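Local coordinates for regulator of nonsense transcripts 2 (Homo sapiens, PDB 4CEM), which takes part in nonsense-mediated mRNA decay and carries three MIF4G domains, the first of which is the helical domain described here, at residues Thr56-Lys61 and Asp71-Asp76; Lys63-Gln68 and Ala96-Ser101; Asp119-Leu124 and Val159-Asp164. One frame throughout, in Å; residues are numbered along the deposited sequence.

Interaction 1 (Thr56-Lys61 and Asp71-Asp76); sequences TAFVKK and DSLSHD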
ATOM      1  N   THR A  56     -19.358  21.433   7.663  1.00 44.85           N
ATOM      2  CA  THR A  56     -18.335  21.220   8.690  1.00 43.12           C
ATOM      3  C   THR A  56     -18.536  19.860   9.327  1.00 39.95           C
ATOM      4  O   THR A  56     -17.571  19.136   9.547  1.00 40.22           O
ATOM      5  CB  THR A  56     -18.352  22.323   9.768  1.00 42.41           C
ATOM      6  OG1 THR A  56     -18.216  23.599   9.127  1.00 42.71           O
ATOM      7  CG2 THR A  56     -17.208  22.122  10.756  1.00 39.44           C
ATOM      8  N   ALA A  57     -19.789  19.513   9.604  1.00 38.41           N
ATOM      9  CA  ALA A  57     -20.116  18.185  10.125  1.00 38.66           C
ATOM     10  C   ALA A  57     -19.549  17.116   9.196  1.00 39.95           C
ATOM     11  O   ALA A  57     -18.859  16.192   9.638  1.00 39.94           O
ATOM     12  CB  ALA A  57     -21.618  18.019  10.265  1.00 36.06           C
ATOM     13  N   PHE A  58     -19.808  17.280   7.899  1.00 40.46           N
ATOM     14  CA  PHE A  58     -19.358  16.319   6.911  1.00 41.61           C
ATOM     15  C   PHE A  58     -17.841  16.201   6.887  1.00 43.25           C
ATOM     16  O   PHE A  58     -17.310  15.086   6.917  1.00 44.30           O
ATOM     17  CB  PHE A  58     -19.891  16.667   5.523  1.00 42.41           C
ATOM     18  CG  PHE A  58     -19.568  15.632   4.490  1.00 43.86           C
ATOM     19  CD1 PHE A  58     -20.106  14.358   4.585  1.00 44.54           C
ATOM     20  CD2 PHE A  58     -18.699  15.917   3.441  1.00 45.14           C
ATOM     21  CE1 PHE A  58     -19.798  13.385   3.650  1.00 44.31           C
ATOM     22  CE2 PHE A  58     -18.397  14.952   2.496  1.00 45.45           C
ATOM     23  CZ  PHE A  58     -18.948  13.684   2.602  1.00 44.57           C
ATOM     24  N   VAL A  59     -17.144  17.339   6.861  1.00 43.80           N
ATOM     25  CA  VAL A  59     -15.677  17.336   6.898  1.00 43.91           C
ATOM     26  C   VAL A  59     -15.141  16.571   8.102  1.00 44.22           C
ATOM     27  O   VAL A  59     -14.086  15.946   8.021  1.00 44.22           O
ATOM     28  CB  VAL A  59     -15.094  18.764   6.908  1.00 45.44           C
ATOM     29  CG1 VAL A  59     -13.604  18.746   7.260  1.00 44.87           C
ATOM     30  CG2 VAL A  59     -15.314  19.426   5.552  1.00 44.10           C
ATOM     31  N   LYS A  60     -15.872  16.604   9.209  1.00 45.42           N
ATOM     32  CA  LYS A  60     -15.448  15.894  10.405  1.00 48.26           C
ATOM     33  C   LYS A  60     -15.637  14.392  10.249  1.00 47.94           C
ATOM     34  O   LYS A  60     -14.773  13.616  10.649  1.00 48.60           O
ATOM     35  CB  LYS A  60     -16.208  16.393  11.632  1.00 51.58           C
ATOM     36  CG  LYS A  60     -15.554  15.992  12.939  1.00 55.14           C
ATOM     37  CD  LYS A  60     -16.331  16.527  14.128  1.00 59.67           C
ATOM     38  CE  LYS A  60     -15.735  16.047  15.441  1.00 61.73           C
ATOM     39  NZ  LYS A  60     -16.534  16.531  16.599  1.00 64.67           N
ATOM     40  N   LYS A  61     -16.763  13.982   9.669  1.00 46.34           N
ATOM     41  CA  LYS A  61     -17.020  12.561   9.404  1.00 45.16           C
ATOM     42  C   LYS A  61     -15.964  11.955   8.501  1.00 44.15           C
ATOM     43  O   LYS A  61     -15.594  10.793   8.667  1.00 44.29           O
ATOM     44  CB  LYS A  61     -18.399  12.359   8.776  1.00 46.84           C
ATOM     45  CG  LYS A  61     -19.507  12.182   9.795  1.00 46.03           C
ATOM     46  CD  LYS A  61     -20.852  12.586   9.233  1.00 47.46           C
ATOM     47  CE  LYS A  61     -21.933  12.529  10.302  1.00 50.02           C
ATOM     48  NZ  LYS A  61     -22.684  13.818  10.398  1.00 51.54           N
ATOM     49  N   ASP A  71     -22.383   4.319   1.651  1.00 38.09           N
ATOM     50  CA  ASP A  71     -23.656   4.882   1.204  1.00 39.71           C
ATOM     51  C   ASP A  71     -24.072   6.122   2.000  1.00 37.33           C
ATOM     52  O   ASP A  71     -24.595   7.076   1.434  1.00 34.89           O
ATOM     53  CB  ASP A  71     -24.767   3.829   1.291  1.00 43.19           C
ATOM     54  CG  ASP A  71     -24.477   2.603   0.449  1.00 46.05           C
ATOM     55  OD1 ASP A  71     -24.089   2.754  -0.732  1.00 45.74           O
ATOM     56  OD2 ASP A  71     -24.638   1.482   0.980  1.00 50.51           O
ATOM     57  N   SER A  72     -23.853   6.106   3.312  1.00 36.14           N
ATOM     58  CA  SER A  72     -24.257   7.229   4.147  1.00 35.54           C
ATOM     59  C   SER A  72     -23.442   8.491   3.843  1.00 34.27           C
ATOM     60  O   SER A  72     -24.011   9.579   3.675  1.00 32.20           O
ATOM     61  CB  SER A  72     -24.170   6.861   5.625  1.00 36.48           C
ATOM     62  OG  SER A  72     -22.943   6.235   5.923  1.00 37.70           O
ATOM     63  N   LEU A  73     -22.124   8.347   3.741  1.00 33.09           N
ATOM     64  CA  LEU A  73     -21.276   9.487   3.392  1.00 34.25           C
ATOM     65  C   LEU A  73     -21.533   9.962   1.963  1.00 35.12           C
ATOM     66  O   LEU A  73     -21.494  11.166   1.675  1.00 35.72           O
ATOM     67  CB  LEU A  73     -19.803   9.150   3.582  1.00 34.66           C
ATOM     68  CG  LEU A  73     -19.423   8.868   5.032  1.00 34.15           C
ATOM     69  CD1 LEU A  73     -17.970   8.445   5.142  1.00 33.26           C
ATOM     70  CD2 LEU A  73     -19.699  10.096   5.877  1.00 35.38           C
ATOM     71  N   SER A  74     -21.830   9.019   1.075  1.00 34.72           N
ATOM     72  CA  SER A  74     -22.213   9.371  -0.287  1.00 33.59           C
ATOM     73  C   SER A  74     -23.503  10.170  -0.310  1.00 32.46           C
ATOM     74  O   SER A  74     -23.604  11.153  -1.031  1.00 33.18           O
ATOM     75  CB  SER A  74     -22.338   8.116  -1.143  1.00 33.10           C
ATOM     76  OG  SER A  74     -21.051   7.565  -1.375  1.00 34.76           O
ATOM     77  N   HIS A  75     -24.486   9.741   0.475  1.00 32.82           N
ATOM     78  CA  HIS A  75     -25.781  10.420   0.552  1.00 33.02           C
ATOM     79  C   HIS A  75     -25.611  11.846   1.006  1.00 32.45           C
ATOM     80  O   HIS A  75     -26.124  12.764   0.385  1.00 32.23           O
ATOM     81  CB  HIS A  75     -26.714   9.674   1.495  1.00 33.48           C
ATOM     82  CG  HIS A  75     -28.004  10.401   1.775  1.00 34.19           C
ATOM     83  ND1 HIS A  75     -28.127  11.285   2.782  1.00 34.57           N
ATOM     84  CD2 HIS A  75     -29.246  10.345   1.146  1.00 35.02           C
ATOM     85  CE1 HIS A  75     -29.382  11.776   2.794  1.00 35.14           C
ATOM     86  NE2 HIS A  75     -30.064  11.201   1.792  1.00 35.53           N
ATOM     87  N   ASP A  76     -24.868  12.047   2.085  1.00 32.70           N
ATOM     88  CA  ASP A  76     -24.590  13.390   2.562  1.00 33.82           C
ATOM     89  C   ASP A  76     -23.850  14.190   1.510  1.00 34.28           C
ATOM     90  O   ASP A  76     -24.253  15.310   1.184  1.00 35.27           O
ATOM     91  CB  ASP A  76     -23.769  13.363   3.847  1.00 34.09           C
ATOM     92  CG  ASP A  76     -24.532  12.783   5.016  1.00 35.55           C
ATOM     93  OD1 ASP A  76     -25.784  12.671   4.935  1.00 37.51           O
ATOM     94  OD2 ASP A  76     -23.871  12.428   6.022  1.00 36.58           O
TER
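Leu73 meets Phe58 and Lys61 where two consecutive helices of the MIF4G domain, 52-61 and 70-79, lie side by side. Their short segments run nearly antiparallel, 152° between N-to-C directions, as in a helical hairpin, and the axes come no nearer than 11.1 Å, a distance spanned by side chains. Leu73 reaches over with one branch: its CD2 lies 4.0 Å from CE1 of Phe58 and 3.9 Å from CB of Lys61, touching an aromatic carbon and the root of an aliphatic chain at once. The backbone of Leu73 takes part too, its carbonyl O standing 3.4 Å from CE1 of Phe58, oblique to the ring. Helix 103-116 also packs on this pair, Phe113 on Phe58 and Leu109 on Leu73. Further along, His75 gives a weak bond from ND1 to OD1 of the next residue, Asp76. Asp76 itself points its CB at the ring, 3.9 Å from Phe58 CD1. CG of Phe58 is anti to its backbone N (chi1 -174°), and from there the ring meets both Leu73 and Asp76. The carboxylate of Asp76 is turned 82° from the ring plane, and its OD2 lies 4.7 Å from NZ of Lys61, near but not in contact. The contact thus rests on van der Waals packing of the ring against a leucine methyl, a CB and a backbone carbonyl, while the opposite charges at the more exposed margin would probably add only a modest, long-range attraction.

Interaction 2 (Lys63-Gln68 and Ala96-Ser101); sequences KTITEQ and AKLKIS
Ile65 and Leu98 meet between two inter-helix loops of the all-helical MIF4G domain, one following helix 52-61 and the other helix 86-95. The loops run almost parallel, their end-to-end directions 12° apart, yet they are joined by van der Waals contact and not by strand pairing. At the middle, CD2 of Leu98 sits 3.8 Å from CB of Ile65 and 3.5 Å from the carbonyl O of the same residue, so a single methyl meets both side chain and backbone. At the start of the loops Ala96, the first residue past its helix, points its CB at the backbone of Lys63; the two CA atoms are 4.5 Å apart. At the other end, CB of Glu67 lies 4.0 Å from the carbonyl O of Ser101. Further out, helix 103-116 takes up Ile65 through Cys105 and Leu109 and Leu98 through Ala106, while Thr148 and Phe152 of helix 143-158 also touch Leu98. These neighbours bury the central pair. Arg70 NH2 forms a salt bridge with OE1 of Glu67. The backbone N of the same Glu67 gives a hydrogen bond to OD1 of Asp102, tying the first loop to the end of the second, just before helix 103-116.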
ATOM      1  N   LYS A  63     -12.973  12.217   8.691  1.00 46.52           N
ATOM      2  CA  LYS A  63     -11.780  11.829   9.442  1.00 47.55           C
ATOM      3  C   LYS A  63     -11.796  10.368   9.835  1.00 45.44           C
ATOM      4  O   LYS A  63     -10.747   9.805  10.100  1.00 50.42           O
ATOM      5  CB  LYS A  63     -11.599  12.718  10.674  1.00 51.53           C
ATOM      6  CG  LYS A  63     -11.281  14.156  10.296  1.00 53.72           C
ATOM      7  CD  LYS A  63     -10.946  15.034  11.492  1.00 56.72           C
ATOM      8  CE  LYS A  63     -10.051  16.199  11.064  1.00 60.09           C
ATOM      9  NZ  LYS A  63     -10.373  17.462  11.780  1.00 61.64           N
ATOM     10  N   THR A  64     -12.973   9.749   9.845  1.00 44.01           N
ATOM     11  CA  THR A  64     -13.121   8.339  10.211  1.00 43.70           C
ATOM     12  C   THR A  64     -13.870   7.573   9.118  1.00 44.95           C
ATOM     13  O   THR A  64     -14.931   6.990   9.360  1.00 44.34           O
ATOM     14  CB  THR A  64     -13.902   8.217  11.531  1.00 44.80           C
ATOM     15  OG1 THR A  64     -15.162   8.895  11.404  1.00 43.76           O
ATOM     16  CG2 THR A  64     -13.109   8.831  12.683  1.00 43.16           C
ATOM     17  N   ILE A  65     -13.325   7.590   7.906  1.00 45.77           N
ATOM     18  CA  ILE A  65     -13.990   6.956   6.775  1.00 43.65           C
ATOM     19  C   ILE A  65     -13.993   5.450   6.970  1.00 41.87           C
ATOM     20  O   ILE A  65     -12.987   4.861   7.327  1.00 41.45           O
ATOM     21  CB  ILE A  65     -13.322   7.301   5.432  1.00 43.85           C
ATOM     22  CG1 ILE A  65     -13.557   8.773   5.097  1.00 43.71           C
ATOM     23  CG2 ILE A  65     -13.881   6.425   4.315  1.00 43.78           C
ATOM     24  CD1 ILE A  65     -12.740   9.269   3.918  1.00 43.23           C
ATOM     25  N   THR A  66     -15.137   4.842   6.709  1.00 42.70           N
ATOM     26  CA  THR A  66     -15.363   3.443   7.009  1.00 42.04           C
ATOM     27  C   THR A  66     -16.247   2.807   5.951  1.00 41.25           C
ATOM     28  O   THR A  66     -17.165   3.444   5.457  1.00 39.47           O
ATOM     29  CB  THR A  66     -16.007   3.339   8.387  1.00 42.38           C
ATOM     30  OG1 THR A  66     -14.966   3.226   9.358  1.00 42.66           O
ATOM     31  CG2 THR A  66     -16.931   2.158   8.484  1.00 42.51           C
ATOM     32  N   GLU A  67     -15.960   1.551   5.610  1.00 43.32           N
ATOM     33  CA  GLU A  67     -16.660   0.858   4.530  1.00 43.92           C
ATOM     34  C   GLU A  67     -18.166   0.879   4.727  1.00 43.35           C
ATOM     35  O   GLU A  67     -18.911   1.108   3.787  1.00 42.57           O
ATOM     36  CB  GLU A  67     -16.163  -0.590   4.383  1.00 45.05           C
ATOM     37  CG  GLU A  67     -16.858  -1.414   3.287  1.00 47.07           C
ATOM     38  CD  GLU A  67     -17.064  -0.668   1.963  1.00 49.97           C
ATOM     39  OE1 GLU A  67     -16.109  -0.067   1.419  1.00 52.80           O
ATOM     40  OE2 GLU A  67     -18.199  -0.680   1.446  1.00 55.86           O
ATOM     41  N   GLN A  68     -18.617   0.674   5.955  1.00 45.33           N
ATOM     42  CA  GLN A  68     -20.057   0.627   6.212  1.00 48.26           C
ATOM     43  C   GLN A  68     -20.708   2.023   6.200  1.00 47.91           C
ATOM     44  O   GLN A  68     -21.905   2.153   6.469  1.00 49.40           O
ATOM     45  CB  GLN A  68     -20.391  -0.161   7.500  1.00 51.50           C
ATOM     46  CG  GLN A  68     -19.360  -0.117   8.624  1.00 54.44           C
ATOM     47  CD  GLN A  68     -18.166  -1.041   8.390  1.00 57.48           C
ATOM     48  OE1 GLN A  68     -17.007  -0.623   8.501  1.00 59.21           O
ATOM     49  NE2 GLN A  68     -18.445  -2.304   8.061  1.00 59.07           N
ATOM     50  N   ALA A  96      -7.070  10.885   8.256  1.00 52.62           N
ATOM     51  CA  ALA A  96      -7.898   9.749   8.659  1.00 55.04           C
ATOM     52  C   ALA A  96      -7.115   8.433   8.723  1.00 58.40           C
ATOM     53  O   ALA A  96      -6.322   8.127   7.839  1.00 63.07           O
ATOM     54  CB  ALA A  96      -9.075   9.603   7.709  1.00 54.54           C
ATOM     55  N   LYS A  97      -7.346   7.659   9.778  1.00 61.62           N
ATOM     56  CA  LYS A  97      -6.672   6.376   9.970  1.00 61.04           C
ATOM     57  C   LYS A  97      -7.548   5.264   9.411  1.00 58.33           C
ATOM     58  O   LYS A  97      -8.546   4.881  10.018  1.00 57.12           O
ATOM     59  CB  LYS A  97      -6.389   6.147  11.455  1.00 63.11           C
ATOM     60  CG  LYS A  97      -5.429   7.167  12.054  1.00 65.47           C
ATOM     61  CD  LYS A  97      -5.726   7.427  13.524  1.00 68.33           C
ATOM     62  CE  LYS A  97      -4.925   8.606  14.059  1.00 70.53           C
ATOM     63  NZ  LYS A  97      -5.452   9.079  15.372  1.00 72.91           N
ATOM     64  N   LEU A  98      -7.171   4.762   8.241  1.00 56.84           N
ATOM     65  CA  LEU A  98      -7.976   3.787   7.518  1.00 55.44           C
ATOM     66  C   LEU A  98      -7.463   2.376   7.754  1.00 54.13           C
ATOM     67  O   LEU A  98      -6.265   2.129   7.685  1.00 56.18           O
ATOM     68  CB  LEU A  98      -7.917   4.083   6.018  1.00 55.02           C
ATOM     69  CG  LEU A  98      -8.452   5.434   5.544  1.00 54.67           C
ATOM     70  CD1 LEU A  98      -7.917   5.775   4.158  1.00 53.96           C
ATOM     71  CD2 LEU A  98      -9.971   5.428   5.548  1.00 55.07           C
ATOM     72  N   LYS A  99      -8.368   1.444   8.014  1.00 54.35           N
ATOM     73  CA  LYS A  99      -8.001   0.039   8.010  1.00 54.87           C
ATOM     74  C   LYS A  99      -7.824  -0.426   6.573  1.00 54.89           C
ATOM     75  O   LYS A  99      -8.368   0.160   5.631  1.00 51.25           O
ATOM     76  CB  LYS A  99      -9.070  -0.820   8.672  1.00 57.28           C
ATOM     77  CG  LYS A  99      -9.331  -0.480  10.127  1.00 60.44           C
ATOM     78  CD  LYS A  99     -10.669  -1.040  10.592  1.00 62.49           C
ATOM     79  CE  LYS A  99     -11.244  -0.224  11.737  1.00 64.95           C
ATOM     80  NZ  LYS A  99     -12.693   0.023  11.515  1.00 67.63           N
ATOM     81  N   ILE A 100      -7.080  -1.509   6.419  1.00 55.34           N
ATOM     82  CA  ILE A 100      -6.864  -2.120   5.116  1.00 55.33           C
ATOM     83  C   ILE A 100      -8.180  -2.197   4.333  1.00 51.62           C
ATOM     84  O   ILE A 100      -8.221  -1.864   3.156  1.00 52.34           O
ATOM     85  CB  ILE A 100      -6.257  -3.533   5.280  1.00 57.28           C
ATOM     86  CG1 ILE A 100      -4.867  -3.461   5.940  1.00 59.26           C
ATOM     87  CG2 ILE A 100      -6.152  -4.231   3.937  1.00 57.92           C
ATOM     88  CD1 ILE A 100      -4.655  -4.474   7.055  1.00 57.22           C
ATOM     89  N   SER A 101      -9.255  -2.599   5.004  1.00 49.16           N
ATOM     90  CA  SER A 101     -10.547  -2.813   4.352  1.00 49.65           C
ATOM     91  C   SER A 101     -11.350  -1.536   4.062  1.00 50.85           C
ATOM     92  O   SER A 101     -12.406  -1.609   3.432  1.00 51.49           O
ATOM     93  CB  SER A 101     -11.411  -3.757   5.203  1.00 50.33           C
ATOM     94  OG  SER A 101     -11.757  -3.172   6.448  1.00 49.79           O
TER

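Interaction 3 (Asp119-Leu124 and Val159-Asp164); sequences DFAPSL and VGIFTD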
ATOM      1  N   ASP A 119     -10.925  21.709  -7.878  1.00 41.21           N
ATOM      2  CA  ASP A 119      -9.900  22.014  -6.867  1.00 41.76           C
ATOM      3  C   ASP A 119      -9.417  20.818  -6.070  1.00 41.56           C
ATOM      4  O   ASP A 119      -8.423  20.924  -5.347  1.00 42.70           O
ATOM      5  CB  ASP A 119     -10.426  23.036  -5.851  1.00 43.22           C
ATOM      6  CG  ASP A 119     -10.637  24.393  -6.449  1.00 44.75           C
ATOM      7  OD1 ASP A 119     -10.321  24.573  -7.641  1.00 44.98           O
ATOM      8  OD2 ASP A 119     -11.132  25.285  -5.724  1.00 50.09           O
ATOM      9  N   PHE A 120     -10.115  19.693  -6.170  1.00 40.99           N
ATOM     10  CA  PHE A 120      -9.842  18.575  -5.276  1.00 39.53           C
ATOM     11  C   PHE A 120      -8.472  17.947  -5.484  1.00 37.68           C
ATOM     12  O   PHE A 120      -7.682  17.866  -4.546  1.00 37.56           O
ATOM     13  CB  PHE A 120     -10.925  17.503  -5.403  1.00 40.73           C
ATOM     14  CG  PHE A 120     -10.798  16.404  -4.382  1.00 40.51           C
ATOM     15  CD1 PHE A 120     -11.046  16.660  -3.037  1.00 39.97           C
ATOM     16  CD2 PHE A 120     -10.421  15.123  -4.758  1.00 39.34           C
ATOM     17  CE1 PHE A 120     -10.925  15.661  -2.088  1.00 39.74           C
ATOM     18  CE2 PHE A 120     -10.298  14.121  -3.811  1.00 40.21           C
ATOM     19  CZ  PHE A 120     -10.550  14.389  -2.475  1.00 40.23           C
ATOM     20  N   ALA A 121      -8.195  17.501  -6.706  1.00 37.80           N
ATOM     21  CA  ALA A 121      -6.975  16.723  -6.978  1.00 37.82           C
ATOM     22  C   ALA A 121      -5.700  17.487  -6.625  1.00 36.58           C
ATOM     23  O   ALA A 121      -4.843  16.945  -5.925  1.00 36.91           O
ATOM     24  CB  ALA A 121      -6.934  16.247  -8.428  1.00 36.63           C
ATOM     25  N   PRO A 122      -5.576  18.751  -7.084  1.00 36.81           N
ATOM     26  CA  PRO A 122      -4.405  19.580  -6.726  1.00 37.10           C
ATOM     27  C   PRO A 122      -4.220  19.769  -5.213  1.00 38.16           C
ATOM     28  O   PRO A 122      -3.101  19.643  -4.708  1.00 37.80           O
ATOM     29  CB  PRO A 122      -4.705  20.918  -7.397  1.00 36.65           C
ATOM     30  CG  PRO A 122      -5.644  20.591  -8.510  1.00 36.51           C
ATOM     31  CD  PRO A 122      -6.496  19.474  -7.980  1.00 36.93           C
ATOM     32  N   SER A 123      -5.311  20.038  -4.498  1.00 40.48           N
ATOM     33  CA  SER A 123      -5.270  20.112  -3.030  1.00 42.09           C
ATOM     34  C   SER A 123      -4.859  18.792  -2.387  1.00 43.30           C
ATOM     35  O   SER A 123      -3.987  18.777  -1.513  1.00 45.54           O
ATOM     36  CB  SER A 123      -6.625  20.532  -2.476  1.00 43.41           C
ATOM     37  OG  SER A 123      -7.181  21.564  -3.271  1.00 46.32           O
ATOM     38  N   LEU A 124      -5.483  17.690  -2.810  1.00 42.97           N
ATOM     39  CA  LEU A 124      -5.159  16.357  -2.265  1.00 41.47           C
ATOM     40  C   LEU A 124      -3.677  16.055  -2.453  1.00 41.96           C
ATOM     41  O   LEU A 124      -2.977  15.694  -1.500  1.00 42.20           O
ATOM     42  CB  LEU A 124      -6.008  15.265  -2.930  1.00 41.05           C
ATOM     43  CG  LEU A 124      -5.934  13.864  -2.306  1.00 40.73           C
ATOM     44  CD1 LEU A 124      -6.572  13.852  -0.927  1.00 40.16           C
ATOM     45  CD2 LEU A 124      -6.584  12.811  -3.199  1.00 40.14           C
ATOM     46  N   VAL A 159      -6.371   4.946 -10.159  1.00 31.22           N
ATOM     47  CA  VAL A 159      -7.755   5.338 -10.409  1.00 31.26           C
ATOM     48  C   VAL A 159      -7.858   6.694 -11.128  1.00 31.35           C
ATOM     49  O   VAL A 159      -8.951   7.169 -11.409  1.00 32.25           O
ATOM     50  CB  VAL A 159      -8.514   5.292  -9.055  1.00 31.74           C
ATOM     51  CG1 VAL A 159      -9.384   6.518  -8.814  1.00 30.57           C
ATOM     52  CG2 VAL A 159      -9.259   3.971  -8.930  1.00 30.47           C
ATOM     53  N   GLY A 160      -6.721   7.318 -11.433  1.00 31.90           N
ATOM     54  CA  GLY A 160      -6.692   8.515 -12.276  1.00 32.45           C
ATOM     55  C   GLY A 160      -7.075   9.845 -11.631  1.00 33.00           C
ATOM     56  O   GLY A 160      -7.244  10.842 -12.333  1.00 32.27           O
ATOM     57  N   ILE A 161      -7.216   9.868 -10.307  1.00 33.30           N
ATOM     58  CA  ILE A 161      -7.425  11.117  -9.579  1.00 33.73           C
ATOM     59  C   ILE A 161      -6.151  11.952  -9.664  1.00 35.44           C
ATOM     60  O   ILE A 161      -6.207  13.149  -9.943  1.00 38.21           O
ATOM     61  CB  ILE A 161      -7.830  10.856  -8.116  1.00 33.56           C
ATOM     62  CG1 ILE A 161      -9.248  10.269  -8.075  1.00 33.73           C
ATOM     63  CG2 ILE A 161      -7.780  12.142  -7.301  1.00 32.36           C
ATOM     64  CD1 ILE A 161      -9.645   9.671  -6.746  1.00 33.22           C
ATOM     65  N   PHE A 162      -5.007  11.309  -9.437  1.00 37.03           N
ATOM     66  CA  PHE A 162      -3.703  11.869  -9.808  1.00 36.55           C
ATOM     67  C   PHE A 162      -3.277  11.395 -11.197  1.00 36.24           C
ATOM     68  O   PHE A 162      -3.519  10.249 -11.569  1.00 38.64           O
ATOM     69  CB  PHE A 162      -2.620  11.448  -8.815  1.00 35.83           C
ATOM     70  CG  PHE A 162      -2.880  11.866  -7.404  1.00 35.47           C
ATOM     71  CD1 PHE A 162      -3.639  12.992  -7.105  1.00 35.43           C
ATOM     72  CD2 PHE A 162      -2.327  11.145  -6.359  1.00 36.02           C
ATOM     73  CE1 PHE A 162      -3.867  13.363  -5.789  1.00 34.06           C
ATOM     74  CE2 PHE A 162      -2.545  11.520  -5.042  1.00 35.50           C
ATOM     75  CZ  PHE A 162      -3.318  12.631  -4.760  1.00 33.79           C
ATOM     76  N   THR A 163      -2.604  12.267 -11.941  1.00 35.65           N
ATOM     77  CA  THR A 163      -2.082  11.915 -13.249  1.00 35.26           C
ATOM     78  C   THR A 163      -0.906  10.999 -13.037  1.00 37.20           C
ATOM     79  O   THR A 163      -0.389  10.912 -11.934  1.00 38.41           O
ATOM     80  CB  THR A 163      -1.595  13.145 -14.030  1.00 35.71           C
ATOM     81  OG1 THR A 163      -0.494  13.763 -13.329  1.00 36.22           O
ATOM     82  CG2 THR A 163      -2.737  14.147 -14.245  1.00 32.50           C
ATOM     83  N   ASP A 164      -0.475  10.314 -14.088  1.00 40.04           N
ATOM     84  CA  ASP A 164       0.658   9.412 -13.964  1.00 42.49           C
ATOM     85  C   ASP A 164       1.870  10.152 -13.406  1.00 45.31           C
ATOM     86  O   ASP A 164       2.459   9.702 -12.424  1.00 43.50           O
ATOM     87  CB  ASP A 164       1.003   8.777 -15.311  1.00 44.73           C
ATOM     88  CG  ASP A 164      -0.004   7.712 -15.748  1.00 45.38           C
ATOM     89  OD1 ASP A 164      -0.998   7.440 -15.040  1.00 45.79           O
ATOM     90  OD2 ASP A 164       0.213   7.131 -16.826  1.00 47.74           O
TER
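Leu124 and Phe162 cross at about a right angle, joining the first turns of helix 120-137 to the short connection between helices 143-158 and 164-181 in the helical MIF4G domain. Two helix-end signals frame that connection: Gly160, with positive phi, closes helix 143-158 in a Schellman motif, and Thr163 is the N-cap of the helix that follows. The Phe162 ring presents its CE1 and CZ atoms. CZ lies 3.6 Å from CD2 of Leu124, the methyl approaching obliquely to the ring, and 3.8 Å from Leu124 CG. Leu124 reaches the ring with CG anti to its backbone N (chi1 -171°). A different group meets the ring at its edge, near its plane: the carbonyl O of Ala121, 3.7 Å from Phe162 CE1. One turn of helix thus supplies both a methyl and a carbonyl to the same part of the ring. Ile161 points toward the helix from beside Phe162, its CG2 4.3 Å from CD2 of Leu124 and an equal 4.3 Å from CB of Ala121. An alanine in place of Leu124 would probably open a gap beside CZ of Phe162 and cost Ile161 CG2 its leucine neighbour, although the remaining CB could still lie against the ring. Leu156 of helix 143-158 touches Leu124, Ile161 and Phe162, extending the apolar cluster, and Cys110 and Ser111 of helix 103-116 pack on Ile161. At the closest point of the Ala121 side chain, its CB stands 3.5 Å from the carbonyl O of Ile161.

Overall arrangement
All three contacts belong to the MIF4G domain of one all-helical chain. Interactions 1 and 2 interlock along the sequence, their segments alternating: the 63-68 loop lies between the two helices of interaction 1, and their centres are about 13 Å apart. Interaction 3 comes later, in series, its centre about 20 Å from each of the others and its nearest atoms about 9 Å from interaction 1 and 8 Å from interaction 2, without touching either. Interaction 1 joins consecutive helices, while interactions 2 and 3 tie loops to parts more distant in sequence. This is consistent with the layered helical hairpins of MIF4G domains, with helix 103-116 packing against all three contacts.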